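Local coordinates for T cell receptor mu chain (Monodelphis domestica, PDB 7L15), which forms the mu chain of the marsupial gamma-mu T cell receptor, pairing with a gamma chain and probably taking part in antigen recognition, at residues G23-G29 against V126-P132; Q47-Y51 against Q87-Q91; L62-S67 against I77-R81. The contacts are given in a common frame with arbitrary orientation. Residues are numbered along the deposited sequence.

Contact 1. Residues G23-G29 against V126-P132; sequences GGTYQAG and VIVEPRP
Four backbone hydrogen bonds tie residues 23-29 to 126-132: Ile127 N to Gly24 O (2.8 Å), Tyr26 N to Ile127 O (2.7 Å), Glu129 N to Tyr26 O (2.8 Å) and Ala28 N to Glu129 O (2.9 Å). The donors switch sides at every step, as a parallel pair demands. Strands 24-27 and 126-129 run the same way, 29° apart and 4.6 Å at their closest, with Gly24 beside Val126, Thr25 beside Ile127, Tyr26 beside Val128 and Gln27 beside Glu129. The backbone is extended through Gly24, whose angles (149/-159) call for glycine; Gly29 (88/-19), beyond the strand, also has angles suited to glycine. Thr25, Gln27, Ile127 and Glu129 share one face, where Thr25 CG2 lies 3.5 Å from Glu129 CD. Tyr26, Val126 and Val128 occupy the other. Tyr26 (chi1 m) brings CD1 to 4.2 Å from Val126 CG1, while its OH bonds to Gly22 O. Past the strands, Ala28 CB sits 4.3 Å from Val128 CG1, and the Arg131 guanidinium lays one face over Ala28 O (3.6 Å from CZ). Such parallel pairing of the first and last strands, A' with G, within an otherwise largely antiparallel sandwich is characteristic of the immunoglobulin V-type fold.

Contact 2. Residues Q47-Y51 against Q87-Q91; sequences QLDWY and QIFLQ
Both segments are extended strands, 48-51 and 87-91, whose N-to-C directions differ by 36°. Their axes come no closer than 8.4 Å, so they face each other as members of two packed layers and not as neighbours in one sheet. Leu48 lies across from Ile88 (CA to CA 7.8 Å) and Trp50 across from Leu90 (7.4 Å). These four residues send their CA-to-CB bonds toward the opposite strand, while those of Asp49, Gln87 and Phe89 point away.

Trp50, with chi1 m and chi2 96°, contributes the largest covered area, followed by Ile88. Its indole lies against Leu90 (chi1 t, chi2 p), whose CB sits 3.5 Å from the centroid of the five-membered ring and 13° off the normal, a CH-pi contact over the face. Ile88 (chi1 p) touches both Leu48 and Trp50: its CD1 is 3.2 Å from Trp50 NE1 and its CG2 is 3.4 Å from CD1 of Leu48 (chi1 m, chi2 t). Trp50 also packs on Cys36, half of the Cys36-Cys105 disulfide, completing the cysteine-tryptophan core of an immunoglobulin domain, with strands C and E supplying the two layers here. On the outward side, Gln47 NE2 donates to Asp49 OD1 (3.0 Å), and Tyr51 OH hydrogen-bonds to Lys105 N of the gamma chain. Strand 48-51 thus turns Leu48 and Trp50 into the core, while Tyr51 reaches the gamma chain. Trp50 NE1 lies 3.3 Å from Phe89 O. The contact is chiefly apolar, which implies that these buried layers are held here mainly by dispersion and the CH-pi contact.

Contact 3. Residues L62-S67 against I77-R81; sequences LTGLNS and ITSSR. With NAG (2-acetamido-2-deoxy-beta-D-glucopyranose), chain D.
At one edge of the immunoglobulin V-domain sandwich, where strand C' of one sheet comes up to strand D of the other, residues 62-67 meet residues 77-81. The two strand portions run in nearly the same direction, 25° apart, their axes 6.5 Å apart at the nearest point. The CA atoms of Thr63 and Thr78 are the nearest pair, 6.5 Å apart, although Thr78 points its CA-to-CB bond away. Both strands are extended, apart from Leu62 (-110/-47), consistent with a classic beta bulge, Leu62 and Thr63 both bonding to the Trp50 backbone.

The polar link is between side chains: Ser79 OG (chi1 p) donates to Thr63 OG1 (chi1 t) at 2.9 Å, and Thr63 OG1 is also bonded to Asp71 O. Around it, Thr63 CG2 lies 3.7 Å from CG2 of Ile77 (chi1 m, chi2 t), and Leu62 CD2 approaches Ile77 CD1 at 4.3 Å. Farther along, Leu65 (chi1 p, chi2 t) puts CD1 3.7 Å from Arg81 CD. Arg81 stretches past it, one face of its guanidinium over Asn66 O and Ser67 N, and NH2 3.7 Å from Ser67 CB; NE forms a salt bridge to Asp83 and NH1 bonds to Lys44 O. Asn66 (chi1 p) heads the N-glycosylation sequon Asn66-Ser67-Ser68: Asn66 OD1 accepts from Ser68 N, and Asn66 ND2 is covalently bonded to NAG C1 at 1.4 Å.

Overall arrangement
All three contacts belong to the V domain, contacts 2 and 3 nested within the loop that contact 1 closes. Contacts 2 and 3 have centres about 5 Å apart and share a framework: strands 48-53 and 60-65 pair in one layer, 77-82 and 87-92 in the other. Phe89 N lies 2.8 Å from Ser80 O and Gln91 N 2.8 Å from Thr78 O, both probable hydrogen bonds. Contact 1 stands apart, its centre about 20 Å from that of contact 2 (nearest atoms about 7 Å) and about 22 Å from that of contact 3 (about 9 Å). The NAG on Asn66 of contact 3 also touches Gln47 of contact 2, whose OE1 is hydrogen-bonded to Asn66 ND2.

Contact 1. Residues G23-G29 against V126-P132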
ATOM      1  N   GLY A  23      19.428  -2.597  -0.029  1.00 41.67           N
ATOM      2  CA  GLY A  23      18.174  -2.866  -0.708  1.00 43.21           C
ATOM      3  C   GLY A  23      18.389  -3.527  -2.060  1.00 49.06           C
ATOM      4  O   GLY A  23      19.511  -3.673  -2.538  1.00 45.42           O
ATOM      5  N   GLY A  24      17.282  -3.947  -2.672  1.00 40.92           N
ATOM      6  CA  GLY A  24      17.307  -4.538  -3.995  1.00 43.71           C
ATOM      7  C   GLY A  24      16.190  -5.559  -4.139  1.00 39.52           C
ATOM      8  O   GLY A  24      15.207  -5.536  -3.404  1.00 43.45           O
ATOM      9  N   THR A  25      16.355  -6.458  -5.095  1.00 43.89           N
ATOM     10  CA  THR A  25      15.352  -7.492  -5.341  1.00 44.70           C
ATOM     11  C   THR A  25      15.826  -8.804  -4.745  1.00 43.65           C
ATOM     12  O   THR A  25      16.951  -9.234  -5.001  1.00 51.26           O
ATOM     13  CB  THR A  25      15.082  -7.648  -6.829  1.00 46.48           C
ATOM     14  OG1 THR A  25      14.594  -6.411  -7.327  1.00 51.74           O
ATOM     15  CG2 THR A  25      14.028  -8.744  -7.092  1.00 39.54           C
ATOM     16  N   TYR A  26      14.995  -9.393  -3.896  1.00 45.54           N
ATOM     17  CA  TYR A  26      15.329 -10.615  -3.191  1.00 40.14           C
ATOM     18  C   TYR A  26      14.338 -11.704  -3.570  1.00 34.76           C
ATOM     19  O   TYR A  26      13.197 -11.428  -3.948  1.00 49.37           O
ATOM     20  CB  TYR A  26      15.316 -10.403  -1.670  1.00 40.50           C
ATOM     21  CG  TYR A  26      16.476  -9.565  -1.145  1.00 49.03           C
ATOM     22  CD1 TYR A  26      16.469  -8.166  -1.255  1.00 43.44           C
ATOM     23  CD2 TYR A  26      17.560 -10.168  -0.508  1.00 47.96           C
ATOM     24  CE1 TYR A  26      17.528  -7.398  -0.769  1.00 41.95           C
ATOM     25  CE2 TYR A  26      18.614  -9.413  -0.030  1.00 55.57           C
ATOM     26  CZ  TYR A  26      18.597  -8.033  -0.164  1.00 54.49           C
ATOM     27  OH  TYR A  26      19.655  -7.311   0.321  1.00 54.42           O
ATOM     28  N   GLN A  27      14.777 -12.946  -3.463  1.00 48.03           N
ATOM     29  CA  GLN A  27      13.895 -14.086  -3.640  1.00 52.98           C
ATOM     30  C   GLN A  27      13.304 -14.466  -2.295  1.00 51.96           C
ATOM     31  O   GLN A  27      13.998 -14.429  -1.270  1.00 45.46           O
ATOM     32  CB  GLN A  27      14.649 -15.284  -4.227  1.00 53.60           C
ATOM     33  CG  GLN A  27      15.253 -15.027  -5.600  1.00 64.33           C
ATOM     34  CD  GLN A  27      16.113 -16.185  -6.076  1.00 75.96           C
ATOM     35  OE1 GLN A  27      16.155 -17.256  -5.454  1.00 89.17           O
ATOM     36  NE2 GLN A  27      16.812 -15.974  -7.179  1.00 80.54           N
ATOM     37  N   ALA A  28      12.026 -14.843  -2.312  1.00 44.47           N
ATOM     38  CA  ALA A  28      11.373 -15.357  -1.121  1.00 41.71           C
ATOM     39  C   ALA A  28      12.172 -16.510  -0.522  1.00 44.35           C
ATOM     40  O   ALA A  28      12.782 -17.309  -1.242  1.00 42.86           O
ATOM     41  CB  ALA A  28       9.946 -15.812  -1.458  1.00 38.32           C
ATOM     42  N   GLY A  29      12.168 -16.588   0.808  1.00 42.59           N
ATOM     43  CA  GLY A  29      12.982 -17.545   1.530  1.00 38.15           C
ATOM     44  C   GLY A  29      14.376 -17.062   1.864  1.00 43.10           C
ATOM     45  O   GLY A  29      15.012 -17.615   2.773  1.00 50.13           O
ATOM     46  N   VAL A 126      13.228  -2.512  -0.904  1.00 36.53           N
ATOM     47  CA  VAL A 126      13.330  -3.963  -0.989  1.00 37.55           C
ATOM     48  C   VAL A 126      12.155  -4.495  -1.784  1.00 37.19           C
ATOM     49  O   VAL A 126      10.995  -4.189  -1.476  1.00 40.33           O
ATOM     50  CB  VAL A 126      13.391  -4.609   0.403  1.00 33.65           C
ATOM     51  CG1 VAL A 126      13.199  -6.119   0.296  1.00 29.15           C
ATOM     52  CG2 VAL A 126      14.702  -4.234   1.075  1.00 36.15           C
ATOM     53  N   ILE A 127      12.460  -5.299  -2.795  1.00 35.93           N
ATOM     54  CA  ILE A 127      11.458  -5.987  -3.606  1.00 36.19           C
ATOM     55  C   ILE A 127      11.650  -7.483  -3.404  1.00 45.19           C
ATOM     56  O   ILE A 127      12.719  -8.022  -3.711  1.00 42.48           O
ATOM     57  CB  ILE A 127      11.573  -5.629  -5.096  1.00 37.08           C
ATOM     58  CG1 ILE A 127      11.319  -4.139  -5.320  1.00 44.86           C
ATOM     59  CG2 ILE A 127      10.576  -6.432  -5.922  1.00 37.54           C
ATOM     60  CD1 ILE A 127      11.849  -3.661  -6.657  1.00 48.56           C
ATOM     61  N   VAL A 128      10.631  -8.154  -2.890  1.00 45.10           N
ATOM     62  CA  VAL A 128      10.672  -9.598  -2.737  1.00 39.60           C
ATOM     63  C   VAL A 128       9.880 -10.199  -3.886  1.00 47.48           C
ATOM     64  O   VAL A 128       8.761  -9.763  -4.186  1.00 43.97           O
ATOM     65  CB  VAL A 128      10.110 -10.039  -1.376  1.00 40.33           C
ATOM     66  CG1 VAL A 128      10.246 -11.572  -1.212  1.00 38.17           C
ATOM     67  CG2 VAL A 128      10.865  -9.327  -0.234  1.00 39.22           C
ATOM     68  N   GLU A 129      10.462 -11.175  -4.550  1.00 43.48           N
ATOM     69  CA  GLU A 129       9.787 -11.844  -5.648  1.00 48.27           C
ATOM     70  C   GLU A 129       9.827 -13.338  -5.392  1.00 43.98           C
ATOM     71  O   GLU A 129      10.611 -13.806  -4.562  1.00 43.41           O
ATOM     72  CB  GLU A 129      10.428 -11.489  -6.993  1.00 44.90           C
ATOM     73  CG  GLU A 129      11.814 -12.024  -7.176  1.00 53.56           C
ATOM     74  CD  GLU A 129      12.444 -11.514  -8.463  1.00 62.29           C
ATOM     75  OE1 GLU A 129      13.609 -11.894  -8.728  1.00 51.76           O
ATOM     76  OE2 GLU A 129      11.767 -10.736  -9.194  1.00 64.45           O
ATOM     77  N   PRO A 130       8.948 -14.103  -6.030  1.00 42.38           N
ATOM     78  CA  PRO A 130       8.912 -15.543  -5.764  1.00 44.29           C
ATOM     79  C   PRO A 130      10.229 -16.215  -6.109  1.00 46.67           C
ATOM     80  O   PRO A 130      10.964 -15.788  -7.005  1.00 43.54           O
ATOM     81  CB  PRO A 130       7.779 -16.053  -6.666  1.00 40.01           C
ATOM     82  CG  PRO A 130       7.260 -14.860  -7.416  1.00 44.96           C
ATOM     83  CD  PRO A 130       7.745 -13.637  -6.738  1.00 39.88           C
ATOM     84  N   ARG A 131      10.539 -17.270  -5.371  1.00 41.01           N
ATOM     85  CA  ARG A 131      11.743 -18.008  -5.682  1.00 51.52           C
ATOM     86  C   ARG A 131      11.510 -18.810  -6.960  1.00 45.11           C
ATOM     87  O   ARG A 131      10.398 -19.297  -7.191  1.00 43.04           O
ATOM     88  CB  ARG A 131      12.170 -18.899  -4.518  1.00 50.28           C
ATOM     89  CG  ARG A 131      11.660 -20.287  -4.527  1.00 61.41           C
ATOM     90  CD  ARG A 131      10.899 -20.560  -3.243  1.00 72.81           C
ATOM     91  NE  ARG A 131      11.779 -20.801  -2.105  1.00 78.42           N
ATOM     92  CZ  ARG A 131      11.426 -20.578  -0.842  1.00 81.69           C
ATOM     93  NH1 ARG A 131      10.224 -20.083  -0.570  1.00 76.68           N
ATOM     94  NH2 ARG A 131      12.279 -20.832   0.147  1.00 82.15           N
ATOM     95  N   PRO A 132      12.508 -18.898  -7.839  1.00 43.44           N
ATOM     96  CA  PRO A 132      12.321 -19.631  -9.091  1.00 44.68           C
ATOM     97  C   PRO A 132      11.966 -21.085  -8.831  1.00 42.38           C
ATOM     98  O   PRO A 132      12.318 -21.673  -7.803  1.00 49.39           O
ATOM     99  CB  PRO A 132      13.681 -19.491  -9.785  1.00 52.03           C
ATOM    100  CG  PRO A 132      14.244 -18.207  -9.230  1.00 46.62           C
ATOM    101  CD  PRO A 132      13.832 -18.259  -7.780  1.00 43.59           C
TER

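Contact 2. Residues Q47-Y51 against Q87-Q91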
ATOM      1  N   GLN A  47      19.523   5.607  20.564  1.00 51.73           N
ATOM      2  CA  GLN A  47      18.426   4.674  20.369  1.00 57.59           C
ATOM      3  C   GLN A  47      18.034   4.690  18.895  1.00 59.97           C
ATOM      4  O   GLN A  47      17.667   5.744  18.359  1.00 55.23           O
ATOM      5  CB  GLN A  47      17.234   5.045  21.244  1.00 53.11           C
ATOM      6  CG  GLN A  47      15.981   4.256  20.887  1.00 53.80           C
ATOM      7  CD  GLN A  47      16.033   2.816  21.408  1.00 71.14           C
ATOM      8  OE1 GLN A  47      16.425   2.571  22.561  1.00 77.57           O
ATOM      9  NE2 GLN A  47      15.642   1.858  20.560  1.00 61.32           N
ATOM     10  N   LEU A  48      18.100   3.521  18.255  1.00 54.25           N
ATOM     11  CA  LEU A  48      17.969   3.355  16.815  1.00 50.83           C
ATOM     12  C   LEU A  48      16.997   2.219  16.510  1.00 44.65           C
ATOM     13  O   LEU A  48      17.017   1.190  17.185  1.00 49.86           O
ATOM     14  CB  LEU A  48      19.353   3.051  16.186  1.00 53.25           C
ATOM     15  CG  LEU A  48      20.395   4.150  16.402  1.00 51.74           C
ATOM     16  CD1 LEU A  48      21.715   3.868  15.723  1.00 51.66           C
ATOM     17  CD2 LEU A  48      19.818   5.406  15.849  1.00 48.60           C
ATOM     18  N   ASP A  49      16.188   2.383  15.455  1.00 45.25           N
ATOM     19  CA  ASP A  49      15.143   1.424  15.091  1.00 42.91           C
ATOM     20  C   ASP A  49      15.082   1.259  13.574  1.00 48.86           C
ATOM     21  O   ASP A  49      15.609   2.070  12.806  1.00 50.36           O
ATOM     22  CB  ASP A  49      13.748   1.866  15.567  1.00 42.04           C
ATOM     23  CG  ASP A  49      13.673   2.130  17.060  1.00 61.52           C
ATOM     24  OD1 ASP A  49      14.394   1.464  17.818  1.00 70.56           O
ATOM     25  OD2 ASP A  49      12.877   3.006  17.472  1.00 68.51           O
ATOM     26  N   TRP A  50      14.379   0.220  13.144  1.00 47.29           N
ATOM     27  CA  TRP A  50      14.061   0.000  11.736  1.00 44.19           C
ATOM     28  C   TRP A  50      12.551   0.018  11.567  1.00 44.50           C
ATOM     29  O   TRP A  50      11.836  -0.662  12.314  1.00 45.38           O
ATOM     30  CB  TRP A  50      14.613  -1.339  11.249  1.00 37.73           C
ATOM     31  CG  TRP A  50      16.103  -1.379  11.086  1.00 47.17           C
ATOM     32  CD1 TRP A  50      17.025  -1.842  11.987  1.00 46.50           C
ATOM     33  CD2 TRP A  50      16.845  -0.967   9.931  1.00 43.37           C
ATOM     34  NE1 TRP A  50      18.289  -1.748  11.456  1.00 43.40           N
ATOM     35  CE2 TRP A  50      18.204  -1.208  10.199  1.00 40.39           C
ATOM     36  CE3 TRP A  50      16.490  -0.421   8.698  1.00 45.25           C
ATOM     37  CZ2 TRP A  50      19.199  -0.928   9.279  1.00 40.97           C
ATOM     38  CZ3 TRP A  50      17.492  -0.135   7.779  1.00 37.91           C
ATOM     39  CH2 TRP A  50      18.827  -0.391   8.079  1.00 32.14           C
ATOM     40  N   TYR A  51      12.067   0.800  10.597  1.00 43.75           N
ATOM     41  CA  TYR A  51      10.653   0.876  10.253  1.00 37.39           C
ATOM     42  C   TYR A  51      10.467   0.506   8.790  1.00 43.37           C
ATOM     43  O   TYR A  51      11.294   0.873   7.947  1.00 41.45           O
ATOM     44  CB  TYR A  51      10.084   2.282  10.491  1.00 38.40           C
ATOM     45  CG  TYR A  51       9.711   2.540  11.917  1.00 44.90           C
ATOM     46  CD1 TYR A  51      10.679   2.764  12.873  1.00 39.67           C
ATOM     47  CD2 TYR A  51       8.378   2.553  12.312  1.00 47.80           C
ATOM     48  CE1 TYR A  51      10.333   2.981  14.198  1.00 45.38           C
ATOM     49  CE2 TYR A  51       8.026   2.766  13.616  1.00 47.94           C
ATOM     50  CZ  TYR A  51       9.006   2.982  14.558  1.00 46.11           C
ATOM     51  OH  TYR A  51       8.652   3.198  15.862  1.00 58.12           O
ATOM     52  N   GLN A  87      27.506   1.857  12.998  1.00 55.17           N
ATOM     53  CA  GLN A  87      26.497   1.260  12.131  1.00 55.37           C
ATOM     54  C   GLN A  87      25.542   0.398  12.945  1.00 48.44           C
ATOM     55  O   GLN A  87      25.914  -0.132  13.996  1.00 54.87           O
ATOM     56  CB  GLN A  87      27.149   0.402  11.041  1.00 53.16           C
ATOM     57  CG  GLN A  87      28.187   1.140  10.203  1.00 56.92           C
ATOM     58  CD  GLN A  87      29.116   0.174   9.496  1.00 61.41           C
ATOM     59  OE1 GLN A  87      29.366  -0.926   9.986  1.00 65.49           O
ATOM     60  NE2 GLN A  87      29.624   0.574   8.339  1.00 68.06           N
ATOM     61  N   ILE A  88      24.297   0.273  12.465  1.00 43.91           N
ATOM     62  CA  ILE A  88      23.394  -0.773  12.935  1.00 50.57           C
ATOM     63  C   ILE A  88      22.892  -1.549  11.730  1.00 52.50           C
ATOM     64  O   ILE A  88      22.833  -1.034  10.611  1.00 52.46           O
ATOM     65  CB  ILE A  88      22.185  -0.271  13.753  1.00 51.98           C
ATOM     66  CG1 ILE A  88      21.097   0.312  12.842  1.00 52.19           C
ATOM     67  CG2 ILE A  88      22.625   0.716  14.799  1.00 58.69           C
ATOM     68  CD1 ILE A  88      19.720   0.287  13.473  1.00 51.24           C
ATOM     69  N   PHE A  89      22.521  -2.801  11.979  1.00 48.83           N
ATOM     70  CA  PHE A  89      22.132  -3.733  10.934  1.00 45.31           C
ATOM     71  C   PHE A  89      20.740  -4.276  11.194  1.00 50.26           C
ATOM     72  O   PHE A  89      20.249  -4.270  12.326  1.00 46.88           O
ATOM     73  CB  PHE A  89      23.121  -4.879  10.828  1.00 42.36           C
ATOM     74  CG  PHE A  89      24.529  -4.420  10.690  1.00 54.44           C
ATOM     75  CD1 PHE A  89      25.288  -4.119  11.820  1.00 57.62           C
ATOM     76  CD2 PHE A  89      25.094  -4.249   9.432  1.00 50.41           C
ATOM     77  CE1 PHE A  89      26.587  -3.669  11.699  1.00 55.61           C
ATOM     78  CE2 PHE A  89      26.398  -3.793   9.298  1.00 54.94           C
ATOM     79  CZ  PHE A  89      27.149  -3.507  10.434  1.00 59.36           C
ATOM     80  N   LEU A  90      20.102  -4.711  10.115  1.00 43.12           N
ATOM     81  CA  LEU A  90      18.818  -5.383  10.172  1.00 46.36           C
ATOM     82  C   LEU A  90      18.966  -6.750   9.528  1.00 44.34           C
ATOM     83  O   LEU A  90      19.635  -6.897   8.500  1.00 43.40           O
ATOM     84  CB  LEU A  90      17.739  -4.569   9.459  1.00 40.65           C
ATOM     85  CG  LEU A  90      16.397  -5.248   9.199  1.00 43.04           C
ATOM     86  CD1 LEU A  90      15.657  -5.409  10.488  1.00 47.57           C
ATOM     87  CD2 LEU A  90      15.540  -4.440   8.224  1.00 43.78           C
ATOM     88  N   GLN A  91      18.360  -7.757  10.132  1.00 41.36           N
ATOM     89  CA  GLN A  91      18.320  -9.064   9.502  1.00 40.81           C
ATOM     90  C   GLN A  91      16.910  -9.612   9.562  1.00 40.70           C
ATOM     91  O   GLN A  91      16.304  -9.652  10.633  1.00 43.70           O
ATOM     92  CB  GLN A  91      19.282 -10.048  10.155  1.00 43.80           C
ATOM     93  CG  GLN A  91      19.066 -11.440   9.611  1.00 51.95           C
ATOM     94  CD  GLN A  91      20.016 -12.467  10.187  1.00 64.08           C
ATOM     95  OE1 GLN A  91      21.161 -12.591   9.732  1.00 61.12           O
ATOM     96  NE2 GLN A  91      19.544 -13.223  11.184  1.00 55.20           N
TER

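Contact 3. Residues L62-S67 against I77-R81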
ATOM      1  N   LEU A  62       9.648  -2.506  13.160  1.00 46.69           N
ATOM      2  CA  LEU A  62      10.153  -3.864  13.003  1.00 48.00           C
ATOM      3  C   LEU A  62      11.020  -4.319  14.162  1.00 45.16           C
ATOM      4  O   LEU A  62      10.857  -5.445  14.641  1.00 42.10           O
ATOM      5  CB  LEU A  62      10.972  -3.988  11.716  1.00 46.84           C
ATOM      6  CG  LEU A  62      10.281  -3.687  10.399  1.00 46.21           C
ATOM      7  CD1 LEU A  62      11.277  -3.921   9.302  1.00 49.95           C
ATOM      8  CD2 LEU A  62       9.065  -4.557  10.241  1.00 39.54           C
ATOM      9  N   THR A  63      11.969  -3.484  14.588  1.00 44.07           N
ATOM     10  CA  THR A  63      12.962  -3.837  15.594  1.00 47.91           C
ATOM     11  C   THR A  63      13.735  -2.575  15.955  1.00 44.49           C
ATOM     12  O   THR A  63      13.715  -1.592  15.216  1.00 47.90           O
ATOM     13  CB  THR A  63      13.918  -4.930  15.091  1.00 47.38           C
ATOM     14  OG1 THR A  63      14.962  -5.152  16.049  1.00 46.56           O
ATOM     15  CG2 THR A  63      14.528  -4.536  13.773  1.00 44.24           C
ATOM     16  N   GLY A  64      14.396  -2.605  17.115  1.00 53.10           N
ATOM     17  CA  GLY A  64      15.205  -1.472  17.529  1.00 52.45           C
ATOM     18  C   GLY A  64      16.180  -1.890  18.601  1.00 57.61           C
ATOM     19  O   GLY A  64      16.112  -3.007  19.117  1.00 62.15           O
ATOM     20  N   LEU A  65      17.098  -0.984  18.935  1.00 48.57           N
ATOM     21  CA  LEU A  65      18.106  -1.347  19.923  1.00 52.18           C
ATOM     22  C   LEU A  65      18.801  -0.109  20.459  1.00 48.28           C
ATOM     23  O   LEU A  65      18.817   0.952  19.825  1.00 48.88           O
ATOM     24  CB  LEU A  65      19.149  -2.315  19.345  1.00 62.48           C
ATOM     25  CG  LEU A  65      20.236  -1.794  18.401  1.00 68.55           C
ATOM     26  CD1 LEU A  65      21.333  -2.832  18.205  1.00 64.17           C
ATOM     27  CD2 LEU A  65      19.666  -1.388  17.060  1.00 76.53           C
ATOM     28  N   ASN A  66      19.339  -0.266  21.666  1.00 57.94           N
ATOM     29  CA  ASN A  66      20.322   0.648  22.232  1.00 54.88           C
ATOM     30  C   ASN A  66      21.443  -0.225  22.795  1.00 64.67           C
ATOM     31  O   ASN A  66      21.562  -1.418  22.485  1.00 64.26           O
ATOM     32  CB  ASN A  66      19.697   1.593  23.268  1.00 58.82           C
ATOM     33  CG  ASN A  66      19.009   0.861  24.412  1.00 68.91           C
ATOM     34  OD1 ASN A  66      19.509  -0.137  24.933  1.00 63.84           O
ATOM     35  ND2 ASN A  66      17.841   1.372  24.806  1.00 86.04           N
ATOM     36  N   SER A  67      22.283   0.361  23.651  1.00 59.36           N
ATOM     37  CA  SER A  67      23.457  -0.356  24.130  1.00 61.90           C
ATOM     38  C   SER A  67      23.114  -1.426  25.157  1.00 65.65           C
ATOM     39  O   SER A  67      23.944  -2.306  25.396  1.00 69.68           O
ATOM     40  CB  SER A  67      24.496   0.617  24.730  1.00 57.04           C
ATOM     41  OG  SER A  67      24.011   1.231  25.910  1.00 61.05           O
ATOM     42  N   ILE A  77      13.168 -11.580  12.753  1.00 47.37           N
ATOM     43  CA  ILE A  77      13.678 -10.215  12.587  1.00 41.64           C
ATOM     44  C   ILE A  77      14.623  -9.881  13.738  1.00 48.86           C
ATOM     45  O   ILE A  77      14.267 -10.065  14.909  1.00 55.34           O
ATOM     46  CB  ILE A  77      12.522  -9.205  12.560  1.00 45.35           C
ATOM     47  CG1 ILE A  77      11.563  -9.516  11.401  1.00 45.51           C
ATOM     48  CG2 ILE A  77      13.058  -7.741  12.547  1.00 47.76           C
ATOM     49  CD1 ILE A  77      10.462  -8.498  11.211  1.00 38.10           C
ATOM     50  N   THR A  78      15.820  -9.380  13.421  1.00 42.74           N
ATOM     51  CA  THR A  78      16.757  -8.961  14.465  1.00 45.80           C
ATOM     52  C   THR A  78      17.568  -7.761  13.980  1.00 45.11           C
ATOM     53  O   THR A  78      17.642  -7.468  12.786  1.00 46.75           O
ATOM     54  CB  THR A  78      17.723 -10.086  14.899  1.00 46.70           C
ATOM     55  OG1 THR A  78      18.400 -10.601  13.754  1.00 50.52           O
ATOM     56  CG2 THR A  78      16.994 -11.251  15.599  1.00 42.92           C
ATOM     57  N   SER A  79      18.185  -7.069  14.929  1.00 44.95           N
ATOM     58  CA  SER A  79      19.076  -5.970  14.609  1.00 54.43           C
ATOM     59  C   SER A  79      20.319  -6.073  15.486  1.00 46.89           C
ATOM     60  O   SER A  79      20.329  -6.770  16.496  1.00 48.97           O
ATOM     61  CB  SER A  79      18.381  -4.620  14.791  1.00 52.49           C
ATOM     62  OG  SER A  79      17.814  -4.540  16.080  1.00 51.09           O
ATOM     63  N   SER A  80      21.380  -5.389  15.080  1.00 52.70           N
ATOM     64  CA  SER A  80      22.631  -5.459  15.822  1.00 55.14           C
ATOM     65  C   SER A  80      23.448  -4.218  15.499  1.00 56.18           C
ATOM     66  O   SER A  80      23.111  -3.447  14.592  1.00 51.57           O
ATOM     67  CB  SER A  80      23.406  -6.735  15.483  1.00 52.09           C
ATOM     68  OG  SER A  80      23.658  -6.802  14.091  1.00 61.70           O
ATOM     69  N   ARG A  81      24.552  -4.063  16.234  1.00 58.85           N
ATOM     70  CA  ARG A  81      25.351  -2.845  16.264  1.00 65.12           C
ATOM     71  C   ARG A  81      26.831  -3.138  16.049  1.00 68.48           C
ATOM     72  O   ARG A  81      27.354  -4.140  16.545  1.00 66.69           O
ATOM     73  CB  ARG A  81      25.193  -2.141  17.602  1.00 69.35           C
ATOM     74  CG  ARG A  81      24.507  -0.818  17.505  1.00 72.27           C
ATOM     75  CD  ARG A  81      24.027  -0.345  18.861  1.00 66.40           C
ATOM     76  NE  ARG A  81      25.123  -0.072  19.780  1.00 69.22           N
ATOM     77  CZ  ARG A  81      25.123   0.931  20.657  1.00 68.24           C
ATOM     78  NH1 ARG A  81      24.090   1.759  20.709  1.00 67.67           N
ATOM     79  NH2 ARG A  81      26.154   1.109  21.478  1.00 64.18           N
TER
HETATM   80  C1  NAG D 401      17.046   0.839  25.889  1.00 64.72           C
HETATM   81  C2  NAG D 401      17.131   1.793  27.104  1.00 80.73           C
HETATM   82  C3  NAG D 401      16.236   1.303  28.244  1.00 83.85           C
HETATM   83  C4  NAG D 401      14.821   1.070  27.735  1.00 86.49           C
HETATM   84  C5  NAG D 401      14.881   0.069  26.588  1.00 82.09           C
HETATM   85  C6  NAG D 401      13.529  -0.298  26.019  1.00 82.41           C
HETATM   86  C7  NAG D 401      19.260   3.005  27.300  1.00 89.55           C
HETATM   87  C8  NAG D 401      20.669   2.959  27.808  1.00 87.39           C
HETATM   88  N2  NAG D 401      18.510   1.926  27.552  1.00 89.94           N
HETATM   89  O3  NAG D 401      16.214   2.255  29.300  1.00 88.70           O
HETATM   90  O4  NAG D 401      13.977   0.601  28.781  1.00 93.94           O
HETATM   91  O5  NAG D 401      15.659   0.633  25.523  1.00 71.91           O
HETATM   92  O6  NAG D 401      12.859   0.823  25.464  1.00 83.99           O
HETATM   93  O7  NAG D 401      18.818   3.976  26.695  1.00 90.92           O